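Local coordinates for ATP-dependent RNA helicase A (Homo sapiens, PDB 3VYY), which binds double-stranded RNA and helps assemble the RNA-induced silencing complex, and as an ATP-dependent helicase probably unwinds RNA with the energy of ATP hydrolysis, at residues R15-S20 and V38-Y43; Y21-V26 and F34-Q39; Y43-M48 and R63-Y68. All coordinates share one frame; numbering follows the deposited sequence.

Contact 1 (R15-S20 and V38-Y43)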
loop_
_atom_site.group_PDB
_atom_site.type_symbol
_atom_site.label_atom_id
_atom_site.label_comp_id
_atom_site.label_asym_id
_atom_site.label_seq_id
_atom_site.Cartn_x
_atom_site.Cartn_y
_atom_site.Cartn_z
ATOM N N ARG A 15 1.338 -12.116 -10.750
ATOM C CA ARG A 15 1.047 -13.358 -10.020
ATOM C C ARG A 15 -0.461 -13.579 -9.870
ATOM O O ARG A 15 -0.916 -14.330 -9.011
ATOM C CB ARG A 15 1.783 -13.456 -8.675
ATOM C CG ARG A 15 2.405 -12.158 -8.155
ATOM C CD ARG A 15 3.918 -12.146 -8.354
ATOM N NE ARG A 15 4.339 -10.929 -9.039
ATOM C CZ ARG A 15 5.599 -10.536 -9.185
ATOM N NH1 ARG A 15 6.600 -11.254 -8.685
ATOM N NH2 ARG A 15 5.854 -9.412 -9.840
ATOM N N LYS A 16 -1.220 -12.906 -10.728
ATOM C CA LYS A 16 -2.636 -13.199 -10.971
ATOM C C LYS A 16 -3.500 -13.149 -9.717
ATOM O O LYS A 16 -4.204 -14.109 -9.394
ATOM C CB LYS A 16 -2.802 -14.537 -11.718
ATOM C CG LYS A 16 -2.176 -14.533 -13.125
ATOM C CD LYS A 16 -2.520 -15.770 -13.931
ATOM C CE LYS A 16 -1.602 -15.885 -15.149
ATOM N NZ LYS A 16 -1.385 -17.306 -15.591
ATOM N N MET A 17 -3.427 -12.017 -9.016
ATOM C CA MET A 17 -4.262 -11.747 -7.840
ATOM C C MET A 17 -4.528 -10.258 -7.651
ATOM O O MET A 17 -3.951 -9.420 -8.354
ATOM C CB MET A 17 -3.649 -12.344 -6.569
ATOM C CG MET A 17 -2.149 -12.230 -6.476
ATOM S SD MET A 17 -1.537 -13.080 -5.001
ATOM C CE MET A 17 -2.133 -14.766 -5.262
ATOM N N THR A 18 -5.418 -9.947 -6.705
ATOM C CA THR A 18 -5.721 -8.570 -6.325
ATOM C C THR A 18 -5.264 -8.330 -4.883
ATOM O O THR A 18 -5.343 -9.246 -4.065
ATOM C CB THR A 18 -7.245 -8.253 -6.443
ATOM O OG1 THR A 18 -7.972 -8.918 -5.395
ATOM C CG2 THR A 18 -7.812 -8.664 -7.817
ATOM N N PRO A 19 -4.759 -7.111 -4.572
ATOM C CA PRO A 19 -4.536 -6.705 -3.178
ATOM C C PRO A 19 -5.872 -6.630 -2.477
ATOM O O PRO A 19 -6.895 -6.686 -3.132
ATOM C CB PRO A 19 -3.967 -5.289 -3.303
ATOM C CG PRO A 19 -4.329 -4.823 -4.662
ATOM C CD PRO A 19 -4.367 -6.049 -5.516
ATOM N N SER A 20 -5.886 -6.503 -1.164
ATOM C CA SER A 20 -7.152 -6.305 -0.487
ATOM C C SER A 20 -7.001 -5.296 0.623
ATOM O O SER A 20 -6.355 -5.561 1.645
ATOM C CB SER A 20 -7.733 -7.619 0.026
ATOM O OG SER A 20 -6.740 -8.343 0.716
ATOM N N VAL A 38 -3.616 -3.386 3.942
ATOM C CA VAL A 38 -3.614 -4.113 2.667
ATOM C C VAL A 38 -3.025 -5.447 2.914
ATOM O O VAL A 38 -2.050 -5.571 3.680
ATOM C CB VAL A 38 -2.629 -3.590 1.613
ATOM C CG1 VAL A 38 -3.292 -3.536 0.261
ATOM C CG2 VAL A 38 -2.036 -2.276 1.984
ATOM N N GLN A 39 -3.559 -6.448 2.223
ATOM C CA GLN A 39 -2.913 -7.750 2.201
ATOM C C GLN A 39 -2.806 -8.257 0.793
ATOM O O GLN A 39 -3.451 -7.736 -0.107
ATOM C CB GLN A 39 -3.631 -8.723 3.119
ATOM C CG GLN A 39 -3.335 -8.423 4.583
ATOM C CD GLN A 39 -4.217 -9.164 5.568
ATOM O OE1 GLN A 39 -5.261 -9.716 5.211
ATOM N NE2 GLN A 39 -3.805 -9.170 6.827
ATOM N N VAL A 40 -1.939 -9.234 0.592
ATOM C CA VAL A 40 -1.886 -9.953 -0.668
ATOM C C VAL A 40 -1.756 -11.411 -0.287
ATOM O O VAL A 40 -1.069 -11.716 0.684
ATOM C CB VAL A 40 -0.691 -9.510 -1.530
ATOM C CG1 VAL A 40 -0.590 -10.366 -2.775
ATOM C CG2 VAL A 40 -0.830 -8.055 -1.926
ATOM N N GLU A 41 -2.423 -12.303 -1.030
ATOM C CA GLU A 41 -2.357 -13.751 -0.765
ATOM C C GLU A 41 -0.926 -14.253 -0.842
ATOM O O GLU A 41 -0.182 -13.904 -1.754
ATOM C CB GLU A 41 -3.250 -14.563 -1.715
ATOM C CG GLU A 41 -3.611 -15.979 -1.181
ATOM C CD GLU A 41 -4.711 -16.729 -2.000
ATOM O OE1 GLU A 41 -4.651 -17.987 -2.068
ATOM O OE2 GLU A 41 -5.641 -16.081 -2.554
ATOM N N GLY A 42 -0.539 -15.053 0.143
ATOM C CA GLY A 42 0.774 -15.668 0.145
ATOM C C GLY A 42 1.864 -14.769 0.689
ATOM O O GLY A 42 3.059 -15.059 0.522
ATOM N N TYR A 43 1.468 -13.687 1.354
ATOM C CA TYR A 43 2.446 -12.794 1.965
ATOM C C TYR A 43 2.130 -12.488 3.408
ATOM O O TYR A 43 1.053 -12.028 3.749
ATOM C CB TYR A 43 2.593 -11.520 1.146
ATOM C CG TYR A 43 3.265 -11.769 -0.178
ATOM C CD1 TYR A 43 2.513 -12.044 -1.332
ATOM C CD2 TYR A 43 4.650 -11.755 -0.277
ATOM C CE1 TYR A 43 3.133 -12.280 -2.548
ATOM C CE2 TYR A 43 5.278 -11.993 -1.482
ATOM C CZ TYR A 43 4.518 -12.250 -2.610
ATOM O OH TYR A 43 5.170 -12.486 -3.798
#
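In the alpha-beta-beta-beta-alpha fold of the double-stranded RNA-binding domain, the loop leaving helix 4-14 runs back beside the end of strand 31-39, and Met17, Ser20 and Val40 make the largest shares of that join. Ser20 supplies its polar half. It forms an antiparallel hydrogen-bonded pair with Gln39: Ser20 N donates to Gln39 O over 2.9 Å, lying in the plane of that carbonyl, while Gln39 N returns a bond of 3.0 Å to Ser20 O from above the carbonyl plane. The short serine side chain suits the spot, because its OG, held between the backbone N and the carbonyl carbon (chi1 48°), turns back to give Gln39 O a weak additional bond. Gln39 sends its own amide NE2 to Thr46.

Met17 makes the apolar half. With CG between the backbone N and the carbonyl carbon and chi2 extended, SD touches CG1 of Val40 at 3.6 Å; the bend at chi3 (58°) then lays CE 3.7 Å from CB of Glu41, the unbranched chain crossing both side chains at about a right angle. The beta-branched Val40 serves two neighbours at once: CG1, anti to the backbone N, meets the sulfur, while CG2 faces CA of Pro19 at 4.1 Å. Cys12 of helix 4-14 and Phe65 of helix 54-71 also pack on Val40. A type II turn starts here, with Gly42 adopting positive phi, and is closed by Tyr43 N bonding to Val40 O at 3.3 Å.

Contact 2 (Y21-V26 and F34-Q39). With nucleotides of chain D.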
loop_
_atom_site.group_PDB
_atom_site.type_symbol
_atom_site.label_atom_id
_atom_site.label_comp_id
_atom_site.label_asym_id
_atom_site.label_seq_id
_atom_site.Cartn_x
_atom_site.Cartn_y
_atom_site.Cartn_z
ATOM N N TYR A 21 -7.599 -4.130 0.375
ATOM C CA TYR A 21 -7.606 -3.007 1.301
ATOM C C TYR A 21 -8.778 -3.120 2.235
ATOM O O TYR A 21 -9.840 -3.575 1.841
ATOM C CB TYR A 21 -7.715 -1.700 0.527
ATOM C CG TYR A 21 -6.484 -1.414 -0.273
ATOM C CD1 TYR A 21 -6.283 -2.020 -1.509
ATOM C CD2 TYR A 21 -5.496 -0.568 0.218
ATOM C CE1 TYR A 21 -5.153 -1.773 -2.242
ATOM C CE2 TYR A 21 -4.351 -0.313 -0.517
ATOM C CZ TYR A 21 -4.187 -0.923 -1.745
ATOM O OH TYR A 21 -3.065 -0.681 -2.491
ATOM N N GLU A 22 -8.580 -2.717 3.479
ATOM C CA GLU A 22 -9.683 -2.635 4.432
ATOM C C GLU A 22 -9.524 -1.361 5.259
ATOM O O GLU A 22 -8.556 -1.199 5.994
ATOM C CB GLU A 22 -9.778 -3.918 5.281
ATOM C CG GLU A 22 -10.550 -3.772 6.581
ATOM C CD GLU A 22 -11.407 -4.998 6.907
ATOM O OE1 GLU A 22 -11.010 -5.767 7.824
ATOM O OE2 GLU A 22 -12.478 -5.185 6.252
ATOM N N ILE A 23 -10.463 -0.444 5.080
ATOM C CA ILE A 23 -10.397 0.866 5.696
ATOM C C ILE A 23 -11.384 0.971 6.846
ATOM O O ILE A 23 -12.551 0.591 6.713
ATOM C CB ILE A 23 -10.711 1.973 4.685
ATOM C CG1 ILE A 23 -10.455 1.488 3.267
ATOM C CG2 ILE A 23 -9.868 3.194 4.968
ATOM C CD1 ILE A 23 -10.123 2.585 2.265
ATOM N N ARG A 24 -10.926 1.467 7.985
ATOM C CA ARG A 24 -11.866 1.825 9.039
ATOM C C ARG A 24 -11.686 3.234 9.573
ATOM O O ARG A 24 -10.564 3.710 9.712
ATOM C CB ARG A 24 -11.957 0.770 10.160
ATOM C CG ARG A 24 -10.686 0.406 10.866
ATOM C CD ARG A 24 -10.993 -0.580 11.994
ATOM N NE ARG A 24 -9.852 -1.425 12.360
ATOM C CZ ARG A 24 -9.881 -2.369 13.309
ATOM N NH1 ARG A 24 -10.998 -2.594 14.008
ATOM N NH2 ARG A 24 -8.784 -3.088 13.574
ATOM N N ALA A 25 -12.806 3.900 9.842
ATOM C CA ALA A 25 -12.797 5.283 10.314
ATOM C C ALA A 25 -12.317 5.376 11.753
ATOM O O ALA A 25 -12.589 4.510 12.580
ATOM C CB ALA A 25 -14.176 5.907 10.167
ATOM N N VAL A 26 -11.612 6.451 12.047
ATOM C CA VAL A 26 -10.936 6.569 13.316
ATOM C C VAL A 26 -10.779 8.051 13.708
ATOM O O VAL A 26 -10.817 8.949 12.849
ATOM C CB VAL A 26 -9.587 5.781 13.234
ATOM C CG1 VAL A 26 -8.342 6.639 13.547
ATOM C CG2 VAL A 26 -9.669 4.506 14.064
ATOM N N PHE A 34 -8.568 7.979 9.052
ATOM C CA PHE A 34 -8.878 6.634 8.580
ATOM C C PHE A 34 -7.659 5.739 8.672
ATOM O O PHE A 34 -6.521 6.207 8.548
ATOM C CB PHE A 34 -9.399 6.673 7.151
ATOM C CG PHE A 34 -10.680 7.405 7.011
ATOM C CD1 PHE A 34 -10.689 8.764 6.737
ATOM C CD2 PHE A 34 -11.888 6.745 7.175
ATOM C CE1 PHE A 34 -11.894 9.457 6.618
ATOM C CE2 PHE A 34 -13.095 7.423 7.060
ATOM C CZ PHE A 34 -13.098 8.784 6.780
ATOM N N MET A 35 -7.932 4.456 8.895
ATOM C CA MET A 35 -6.937 3.416 9.113
ATOM C C MET A 35 -7.049 2.388 7.991
ATOM O O MET A 35 -8.142 1.894 7.716
ATOM C CB MET A 35 -7.204 2.756 10.468
ATOM C CG MET A 35 -6.895 1.258 10.556
ATOM S SD MET A 35 -5.135 0.932 10.801
ATOM C CE MET A 35 -4.834 1.713 12.405
ATOM N N CYS A 36 -5.934 2.065 7.343
ATOM C CA CYS A 36 -5.969 1.120 6.234
ATOM C C CYS A 36 -5.035 -0.067 6.412
ATOM O O CYS A 36 -3.944 0.061 6.952
ATOM C CB CYS A 36 -5.648 1.822 4.919
ATOM S SG CYS A 36 -6.153 0.865 3.479
ATOM N N GLU A 37 -5.468 -1.224 5.941
ATOM C CA GLU A 37 -4.614 -2.388 5.921
ATOM C C GLU A 37 -4.745 -2.995 4.538
ATOM O O GLU A 37 -5.864 -3.076 4.010
ATOM C CB GLU A 37 -5.060 -3.394 6.988
ATOM C CG GLU A 37 -5.278 -2.815 8.391
ATOM C CD GLU A 37 -5.338 -3.882 9.502
ATOM O OE1 GLU A 37 -5.321 -5.087 9.173
ATOM O OE2 GLU A 37 -5.399 -3.519 10.710
ATOM N N VAL A 38 -3.616 -3.386 3.942
ATOM C CA VAL A 38 -3.614 -4.113 2.667
ATOM C C VAL A 38 -3.025 -5.447 2.914
ATOM O O VAL A 38 -2.050 -5.571 3.680
ATOM C CB VAL A 38 -2.629 -3.590 1.613
ATOM C CG1 VAL A 38 -3.292 -3.536 0.261
ATOM C CG2 VAL A 38 -2.036 -2.276 1.984
ATOM N N GLN A 39 -3.559 -6.448 2.223
ATOM C CA GLN A 39 -2.913 -7.750 2.201
ATOM C C GLN A 39 -2.806 -8.257 0.793
ATOM O O GLN A 39 -3.451 -7.736 -0.107
ATOM C CB GLN A 39 -3.631 -8.723 3.119
ATOM C CG GLN A 39 -3.335 -8.423 4.583
ATOM C CD GLN A 39 -4.217 -9.164 5.568
ATOM O OE1 GLN A 39 -5.261 -9.716 5.211
ATOM N NE2 GLN A 39 -3.805 -9.170 6.827
ATOM P P G D 5 -10.020 16.810 3.955
ATOM O OP1 G D 5 -8.640 16.575 3.511
ATOM O OP2 G D 5 -11.093 17.170 2.992
ATOM O "O5'" G D 5 -10.432 15.450 4.692
ATOM C "C5'" G D 5 -11.558 14.842 4.163
ATOM C "C4'" G D 5 -12.249 13.996 5.185
ATOM O "O4'" G D 5 -13.053 14.839 6.050
ATOM C "C3'" G D 5 -13.247 13.141 4.435
ATOM O "O3'" G D 5 -12.597 11.926 4.001
ATOM C "C2'" G D 5 -14.378 12.992 5.457
ATOM O "O2'" G D 5 -14.065 12.073 6.463
ATOM C "C1'" G D 5 -14.417 14.398 6.051
ATOM N N9 G D 5 -15.271 15.279 5.242
ATOM C C8 G D 5 -14.862 16.337 4.464
ATOM N N7 G D 5 -15.833 16.920 3.834
ATOM C C5 G D 5 -16.954 16.190 4.214
ATOM C C6 G D 5 -18.299 16.361 3.859
ATOM O O6 G D 5 -18.773 17.217 3.110
ATOM N N1 G D 5 -19.148 15.432 4.444
ATOM C C2 G D 5 -18.758 14.445 5.306
ATOM N N2 G D 5 -19.742 13.652 5.778
ATOM N N3 G D 5 -17.478 14.275 5.665
ATOM C C4 G D 5 -16.637 15.181 5.079
#
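Tyr21 and Val38 lie side by side and point the same way from facing positions of an antiparallel beta hairpin, so that a methyl group lies over a ring. With CG of Tyr21 anti to its carbonyl carbon, CG1 of Val38 sits over the centre of one ring face, 3.4 Å from the centroid, in a CH-pi contact. The thiol of Cys36 comes to the same ring at its edge and in its plane, SG lying 3.6 Å from CD2 of Tyr21. Leu8 and Ala62 of the two helices also touch Tyr21, so this end of the face packs against both helices.

At the other end of that face the ring of Phe34 leans across to Ala25, where CE2 of Phe34 meets CB of Ala25 at 3.6 Å; the small alanine suits a place already taken by the ring. On the reverse face Arg24 and Met35 run alongside each other, their CG atoms 3.9 Å apart. The backbones are laced by paired bonds, among them Arg24 N to Met35 O at 2.8 Å.

The RNA meets an edge of Phe34: O2' of G5 of chain D lies in the plane of the ring, 3.4 Å from CE1 of Phe34. Because the ring touches a sugar and its 2'-hydroxyl and not the base, this contact is consistent with recognition of RNA without regard to sequence.

Contact 3 (Y43-M48 and R63-Y68)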
loop_
_atom_site.group_PDB
_atom_site.type_symbol
_atom_site.label_atom_id
_atom_site.label_comp_id
_atom_site.label_asym_id
_atom_site.label_seq_id
_atom_site.Cartn_x
_atom_site.Cartn_y
_atom_site.Cartn_z
ATOM N N TYR A 43 1.468 -13.687 1.354
ATOM C CA TYR A 43 2.446 -12.794 1.965
ATOM C C TYR A 43 2.130 -12.488 3.408
ATOM O O TYR A 43 1.053 -12.028 3.749
ATOM C CB TYR A 43 2.593 -11.520 1.146
ATOM C CG TYR A 43 3.265 -11.769 -0.178
ATOM C CD1 TYR A 43 2.513 -12.044 -1.332
ATOM C CD2 TYR A 43 4.650 -11.755 -0.277
ATOM C CE1 TYR A 43 3.133 -12.280 -2.548
ATOM C CE2 TYR A 43 5.278 -11.993 -1.482
ATOM C CZ TYR A 43 4.518 -12.250 -2.610
ATOM O OH TYR A 43 5.170 -12.486 -3.798
ATOM N N ASN A 44 3.107 -12.748 4.249
ATOM C CA ASN A 44 2.946 -12.703 5.682
ATOM C C ASN A 44 3.233 -11.297 6.236
ATOM O O ASN A 44 4.239 -11.095 6.942
ATOM C CB ASN A 44 3.926 -13.730 6.277
ATOM C CG ASN A 44 3.687 -13.999 7.748
ATOM O OD1 ASN A 44 2.563 -13.823 8.269
ATOM N ND2 ASN A 44 4.744 -14.439 8.435
ATOM N N TYR A 45 2.366 -10.337 5.914
ATOM C CA TYR A 45 2.575 -8.937 6.295
ATOM C C TYR A 45 1.360 -8.103 5.927
ATOM O O TYR A 45 0.748 -8.332 4.873
ATOM C CB TYR A 45 3.820 -8.364 5.600
ATOM C CG TYR A 45 4.281 -7.001 6.100
ATOM C CD1 TYR A 45 5.098 -6.887 7.220
ATOM C CD2 TYR A 45 3.911 -5.826 5.437
ATOM C CE1 TYR A 45 5.522 -5.645 7.688
ATOM C CE2 TYR A 45 4.338 -4.571 5.901
ATOM C CZ TYR A 45 5.143 -4.498 7.027
ATOM O OH TYR A 45 5.561 -3.279 7.493
ATOM N N THR A 46 1.034 -7.135 6.798
ATOM C CA THR A 46 -0.083 -6.184 6.612
ATOM C C THR A 46 0.421 -4.743 6.478
ATOM O O THR A 46 0.966 -4.181 7.414
ATOM C CB THR A 46 -1.058 -6.252 7.799
ATOM O OG1 THR A 46 -1.448 -7.604 8.002
ATOM C CG2 THR A 46 -2.308 -5.437 7.545
ATOM N N GLY A 47 0.240 -4.146 5.312
ATOM C CA GLY A 47 0.682 -2.779 5.109
ATOM C C GLY A 47 -0.278 -1.843 5.801
ATOM O O GLY A 47 -1.477 -1.911 5.568
ATOM N N MET A 48 0.244 -0.960 6.648
ATOM C CA MET A 48 -0.599 -0.067 7.464
ATOM C C MET A 48 -0.501 1.409 7.093
ATOM O O MET A 48 0.594 1.945 6.897
ATOM C CB MET A 48 -0.274 -0.247 8.948
ATOM C CG MET A 48 -0.471 -1.669 9.436
ATOM S SD MET A 48 -0.431 -1.882 11.238
ATOM C CE MET A 48 1.127 -1.129 11.815
ATOM N N ARG A 63 2.292 1.874 0.069
ATOM C CA ARG A 63 3.714 2.228 0.201
ATOM C C ARG A 63 4.360 1.290 1.199
ATOM O O ARG A 63 5.374 0.637 0.914
ATOM C CB ARG A 63 3.865 3.641 0.697
ATOM C CG ARG A 63 5.158 4.283 0.356
ATOM C CD ARG A 63 5.631 5.203 1.496
ATOM N NE ARG A 63 4.638 5.327 2.572
ATOM C CZ ARG A 63 4.744 4.749 3.765
ATOM N NH1 ARG A 63 5.816 4.031 4.050
ATOM N NH2 ARG A 63 3.779 4.886 4.670
ATOM N N ASP A 64 3.735 1.206 2.366
ATOM C CA ASP A 64 4.167 0.283 3.384
ATOM C C ASP A 64 4.391 -1.103 2.787
ATOM O O ASP A 64 5.493 -1.636 2.855
ATOM C CB ASP A 64 3.146 0.234 4.515
ATOM C CG ASP A 64 3.710 -0.393 5.771
ATOM O OD1 ASP A 64 4.878 -0.091 6.141
ATOM O OD2 ASP A 64 2.979 -1.189 6.390
ATOM N N PHE A 65 3.356 -1.667 2.172
ATOM C CA PHE A 65 3.482 -2.984 1.563
ATOM C C PHE A 65 4.621 -3.106 0.550
ATOM O O PHE A 65 5.505 -3.943 0.723
ATOM C CB PHE A 65 2.195 -3.432 0.922
ATOM C CG PHE A 65 2.106 -4.917 0.788
ATOM C CD1 PHE A 65 1.717 -5.700 1.873
ATOM C CD2 PHE A 65 2.451 -5.545 -0.401
ATOM C CE1 PHE A 65 1.653 -7.099 1.772
ATOM C CE2 PHE A 65 2.396 -6.925 -0.516
ATOM C CZ PHE A 65 1.988 -7.708 0.567
ATOM N N VAL A 66 4.619 -2.280 -0.496
ATOM C CA VAL A 66 5.733 -2.314 -1.471
ATOM C C VAL A 66 7.074 -2.274 -0.771
ATOM O O VAL A 66 7.909 -3.142 -0.983
ATOM C CB VAL A 66 5.672 -1.179 -2.533
ATOM C CG1 VAL A 66 6.877 -1.233 -3.434
ATOM C CG2 VAL A 66 4.403 -1.286 -3.382
ATOM N N ASN A 67 7.271 -1.276 0.084
ATOM C CA ASN A 67 8.524 -1.154 0.820
ATOM C C ASN A 67 8.928 -2.504 1.409
ATOM O O ASN A 67 10.097 -2.885 1.365
ATOM C CB ASN A 67 8.446 -0.052 1.879
ATOM C CG ASN A 67 9.739 0.090 2.694
ATOM O OD1 ASN A 67 9.961 -0.659 3.639
ATOM N ND2 ASN A 67 10.572 1.084 2.358
ATOM N N TYR A 68 7.957 -3.243 1.916
ATOM C CA TYR A 68 8.230 -4.569 2.433
ATOM C C TYR A 68 8.643 -5.595 1.358
ATOM O O TYR A 68 9.629 -6.321 1.531
ATOM C CB TYR A 68 7.027 -5.065 3.215
ATOM C CG TYR A 68 6.934 -6.564 3.309
ATOM C CD1 TYR A 68 7.745 -7.269 4.187
ATOM C CD2 TYR A 68 6.023 -7.268 2.533
ATOM C CE1 TYR A 68 7.652 -8.635 4.287
ATOM C CE2 TYR A 68 5.903 -8.627 2.630
ATOM C CZ TYR A 68 6.717 -9.312 3.505
ATOM O OH TYR A 68 6.622 -10.684 3.603
#
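Two tyrosine rings face each other where the chain enters strand 47-51 and passes helix 54-71: Tyr45 and Tyr68 form an offset stack, centroids 4.4 Å apart and planes 11° from parallel. The rings come in from opposite sides, tip to tip, so each covers the root of the other: CG of Tyr68 lies over the rim of one face of Tyr45, and CB of Tyr45 lies over a face of Tyr68, 3.8 Å from its centroid. Both CG atoms stand anti to their backbone N, which sets the two side chains between segment 43-48 and helix 54-71. The Phe65 ring meets the segment 43-48 with its edge. Its CE1 lies 3.5 Å from the backbone O of Tyr45, in the ring plane, while CZ touches CB of Tyr43 at 3.9 Å. An alanine in place of Tyr68 would remove the ring, and with it the stack, which would probably loosen the hold of Tyr45 on the helix.

Gly47 passes closest to the helix, its CA 4.5 Å from CA of Phe65, and a side chain there would point at the helix backbone. Next to it Asp64, its CG anti to the backbone N (chi1 -164°), receives the amide of Met48: N of Met48 is 2.8 Å from OD2 of Asp64, met from above the carboxylate plane. A short acid suits this place, since its carboxylate reaches a backbone amide of the strand directly from the helix. That donor, with the Tyr45 hydroxyl nearby, would probably help keep Asp64 ionised.

Going from the N terminus, the segment that leaves helix 4-14 opens contact 1, which closes only at 38-43 and so encloses strand 20-26 and most of strand 31-39. Contact 2 starts inside that loop and ends on the same stretch of chain, since 34-39, which closes the hairpin, shares Val38 and Gln39 with contact 1. Contact 3 follows in series, starting at Tyr43, where contact 1 ends, and closing, after the rest of strand 47-51 and the first turns of the helix, at 63-68. The sheet couples the three through a probable bond from Val38 N to Gly47 O; Gln39 NE2 to Thr46 OG1 is a separate side-chain tie. Together they tie the exit of the first helix to the strands and the last helix.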